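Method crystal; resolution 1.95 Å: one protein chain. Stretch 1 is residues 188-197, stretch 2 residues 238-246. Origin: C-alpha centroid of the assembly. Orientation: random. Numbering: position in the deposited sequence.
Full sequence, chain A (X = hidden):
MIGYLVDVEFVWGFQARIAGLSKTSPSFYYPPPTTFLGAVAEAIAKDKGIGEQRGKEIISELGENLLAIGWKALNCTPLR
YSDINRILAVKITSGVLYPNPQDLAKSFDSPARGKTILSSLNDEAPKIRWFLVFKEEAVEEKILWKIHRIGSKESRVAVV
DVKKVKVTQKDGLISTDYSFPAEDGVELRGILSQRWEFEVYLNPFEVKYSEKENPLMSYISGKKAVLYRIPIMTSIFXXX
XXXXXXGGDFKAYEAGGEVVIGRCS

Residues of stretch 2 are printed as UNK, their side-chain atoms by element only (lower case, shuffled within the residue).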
# COMPACT_ATOMS: atom_id res chain seq x y z
N LEU A 188 15.51 13.80 -25.67
CA LEU A 188 15.20 12.38 -25.84
C LEU A 188 15.11 12.05 -27.34
O LEU A 188 14.08 12.29 -27.96
CB LEU A 188 13.88 12.03 -25.13
CG LEU A 188 13.77 10.61 -24.57
CD1 LEU A 188 12.52 10.45 -23.69
CD2 LEU A 188 13.82 9.57 -25.70
N ARG A 189 16.18 11.49 -27.89
CA ARG A 189 16.28 11.20 -29.33
C ARG A 189 15.42 10.02 -29.80
O ARG A 189 14.82 10.05 -30.89
CB ARG A 189 17.74 10.95 -29.72
CG ARG A 189 18.65 12.14 -29.43
CD ARG A 189 18.36 13.28 -30.41
NE ARG A 189 18.59 12.86 -31.78
CZ ARG A 189 18.08 13.44 -32.86
NH1 ARG A 189 17.31 14.52 -32.77
NH2 ARG A 189 18.37 12.94 -34.06
N GLY A 190 15.36 8.98 -28.99
CA GLY A 190 14.56 7.82 -29.28
C GLY A 190 14.33 6.94 -28.05
O GLY A 190 15.22 6.73 -27.23
N ILE A 191 13.11 6.43 -27.92
CA ILE A 191 12.81 5.47 -26.87
C ILE A 191 13.15 4.08 -27.37
O ILE A 191 12.62 3.65 -28.41
CB ILE A 191 11.33 5.53 -26.49
CG1 ILE A 191 11.03 6.89 -25.83
CG2 ILE A 191 10.94 4.33 -25.58
CD1 ILE A 191 9.58 7.13 -25.53
N LEU A 192 14.04 3.39 -26.67
CA LEU A 192 14.42 2.02 -27.06
C LEU A 192 13.48 0.96 -26.48
O LEU A 192 13.14 -0.01 -27.15
CB LEU A 192 15.85 1.72 -26.63
CG LEU A 192 16.91 2.64 -27.24
CD1 LEU A 192 18.26 2.45 -26.53
CD2 LEU A 192 17.03 2.37 -28.74
N SER A 193 13.07 1.14 -25.23
CA SER A 193 12.05 0.28 -24.64
C SER A 193 11.07 1.09 -23.81
O SER A 193 11.44 2.06 -23.12
CB SER A 193 12.67 -0.85 -23.82
OG SER A 193 13.64 -0.34 -22.94
N GLN A 194 9.81 0.70 -23.91
CA GLN A 194 8.70 1.59 -23.59
C GLN A 194 8.32 1.85 -22.16
O GLN A 194 8.62 1.09 -21.23
CB GLN A 194 7.43 1.20 -24.34
CG GLN A 194 7.32 1.88 -25.70
CD GLN A 194 7.18 3.39 -25.58
OE1 GLN A 194 7.10 3.94 -24.47
NE2 GLN A 194 7.15 4.06 -26.72
N ARG A 195 7.58 2.95 -22.10
CA ARG A 195 7.08 3.61 -20.93
C ARG A 195 8.08 4.58 -20.33
O ARG A 195 8.86 4.26 -19.43
CB ARG A 195 6.44 2.64 -19.95
CG ARG A 195 5.06 2.20 -20.43
CD ARG A 195 4.10 3.38 -20.46
NE ARG A 195 3.14 3.29 -19.36
CZ ARG A 195 2.46 4.31 -18.86
NH1 ARG A 195 2.61 5.53 -19.35
NH2 ARG A 195 1.61 4.11 -17.87
N TRP A 196 8.03 5.79 -20.88
CA TRP A 196 8.67 6.95 -20.32
C TRP A 196 7.61 8.05 -20.13
O TRP A 196 7.13 8.65 -21.10
CB TRP A 196 9.79 7.43 -21.23
CG TRP A 196 10.96 6.51 -21.18
CD1 TRP A 196 11.16 5.38 -21.94
CD2 TRP A 196 12.07 6.60 -20.29
NE1 TRP A 196 12.35 4.78 -21.59
CE2 TRP A 196 12.93 5.51 -20.58
CE3 TRP A 196 12.45 7.50 -19.28
CZ2 TRP A 196 14.12 5.30 -19.90
CZ3 TRP A 196 13.63 7.30 -18.62
CH2 TRP A 196 14.46 6.20 -18.92
N GLU A 197 7.25 8.29 -18.89
CA GLU A 197 6.25 9.30 -18.57
C GLU A 197 6.92 10.65 -18.28
O GLU A 197 8.13 10.78 -18.40
CB GLU A 197 5.41 8.83 -17.38
CG GLU A 197 4.10 8.20 -17.81
CD GLU A 197 3.04 9.25 -18.11
OE1 GLU A 197 1.87 8.86 -18.34
OE2 GLU A 197 3.36 10.46 -18.11
N UNK A 238 11.63 -6.32 -19.02
CA UNK A 238 11.94 -5.17 -19.87
C UNK A 238 12.16 -3.90 -19.06
O UNK A 238 11.21 -3.29 -18.60
o UNK A 238 9.61 -4.65 -20.24
c UNK A 238 10.84 -4.95 -20.90
N UNK A 239 13.42 -3.51 -18.90
CA UNK A 239 13.75 -2.23 -18.28
C UNK A 239 13.63 -1.09 -19.31
O UNK A 239 14.24 -1.13 -20.37
c UNK A 239 15.16 -2.28 -17.68
c UNK A 239 16.12 -2.94 -18.65
o UNK A 239 15.63 -0.94 -17.42
N UNK A 240 12.80 -0.08 -19.01
CA UNK A 240 12.69 1.03 -19.97
C UNK A 240 14.06 1.65 -20.26
O UNK A 240 14.88 1.81 -19.36
c UNK A 240 10.90 1.13 -18.40
c UNK A 240 11.79 2.03 -19.24
c UNK A 240 11.83 0.06 -17.90
N UNK A 241 14.30 1.97 -21.52
CA UNK A 241 15.59 2.52 -21.92
C UNK A 241 15.39 3.54 -23.02
O UNK A 241 14.52 3.38 -23.87
o UNK A 241 18.29 -0.53 -23.11
c UNK A 241 16.50 1.39 -22.42
c UNK A 241 17.94 1.79 -22.65
o UNK A 241 20.03 0.81 -23.21
c UNK A 241 18.82 0.61 -23.02
N UNK A 242 16.19 4.61 -23.01
CA UNK A 242 16.16 5.55 -24.12
C UNK A 242 17.53 6.11 -24.48
O UNK A 242 18.48 6.07 -23.69
c UNK A 242 15.18 6.68 -23.85
s UNK A 242 15.66 7.64 -22.46
N UNK A 243 17.60 6.62 -25.71
CA UNK A 243 18.78 7.34 -26.18
C UNK A 243 18.57 8.83 -25.97
O UNK A 243 17.55 9.40 -26.37
c UNK A 243 19.18 5.35 -29.51
c UNK A 243 20.71 5.23 -27.50
c UNK A 243 18.99 7.05 -27.67
c UNK A 243 19.31 5.60 -28.00
N UNK A 244 19.53 9.47 -25.33
CA UNK A 244 19.36 10.87 -24.98
C UNK A 244 20.59 11.66 -25.40
O UNK A 244 21.73 11.21 -25.18
c UNK A 244 18.92 12.50 -23.13
c UNK A 244 17.92 10.23 -23.02
c UNK A 244 19.13 11.04 -23.47
N UNK A 245 20.37 12.82 -26.00
CA UNK A 245 21.45 13.72 -26.35
C UNK A 245 21.59 14.76 -25.25
O UNK A 245 20.62 15.40 -24.86
c UNK A 245 22.36 14.67 -28.55
c UNK A 245 21.97 14.83 -30.02
c UNK A 245 21.15 14.41 -27.68
o UNK A 245 22.48 14.07 -30.88
o UNK A 245 21.11 15.71 -30.31
N UNK A 246 22.81 14.93 -24.74
CA UNK A 246 23.02 15.78 -23.58
C UNK A 246 24.09 16.84 -23.83
O UNK A 246 25.21 16.52 -24.20
c UNK A 246 23.56 15.80 -21.11
c UNK A 246 23.40 14.93 -22.34
c UNK A 246 22.33 13.85 -22.10

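Position 238 carries one carbon and then one oxygen, a short unbranched hydroxyl; its CB stays 5.4 Å from Ser193 CB, short of contact. This is Ser238, in loop ahead of the strand. At 239 a single carbon holds one oxygen and one carbon, and the CA-to-CB bond points away from stretch 1. That branching is Thr239, whose useful atom is in the backbone: Ser193 OG donates a hydrogen bond to Thr239 O at 2.8 Å.

At 240 three carbons close a ring onto the backbone N, buried, with CB 3.7 Å from Trp196 NE1. The closed ring defines Pro240, whose CG lies 3.6 Å from Gln194 O.

Position 241 has three carbons in a row, the third bearing two oxygens; its CB lies 3.4 Å from Ser193 OG, and its second carbon reaches Leu192. A carboxylate on three carbons is Glu241, with CG 3.9 Å from Leu192 CD1. The backbone carries the hydrogen bonds: Glu241 O accepts from Leu192 N at 2.8 Å and from Ser193 N at 3.0 Å, while Glu241 N donates to Ser193 O at 3.3 Å.

At 242 one carbon, CB, 3.7 Å from Leu188 CD2, leads to a sulfur lying over a face of the Trp196 ring: Cys242, its SG 3.8 Å from Trp196 CZ2.

Position 243 has four carbons forked at the second, packed on Leu192: Leu243, its CG 3.6 Å from Leu192 CD1. Leu243 N donates to Gly190 O at 2.8 Å, and Leu243 O takes Arg189 N at 2.9 Å plus a weak bond from Gly190 N at 3.4 Å.

At 244, one carbon carrying two more, buried and facing Leu188, gives Val244, its CG2 4.4 Å from Leu188 CG. Position 245 again shows three carbons ending in two oxygens, one near Arg189: Glu245. Its OE1 rests 3.7 Å from Arg189 CD; opposite charges are near, but no N-H points at it and there is no salt bridge. The same three-carbon fork as at 244, out of reach at 246, is Val246.

The contact is an antiparallel pairing broken by two bulges. At each, one carbonyl, Leu243 O or Glu241 O, receives two successive N-H groups, and the register slips by one. Leu188, Ile191, Cys242 and Val244 share one face; Ser193, Glu241 and Leu243 lie on the other. Past the corner at Leu192, Trp196 returns to cover Pro240 and Cys242. The rule is backbone pairing for register, apolar side chains for packing, and a serine hydroxyl to hold the loop before the strand.

Stretch 2, residues 238-246: STPECLVEV
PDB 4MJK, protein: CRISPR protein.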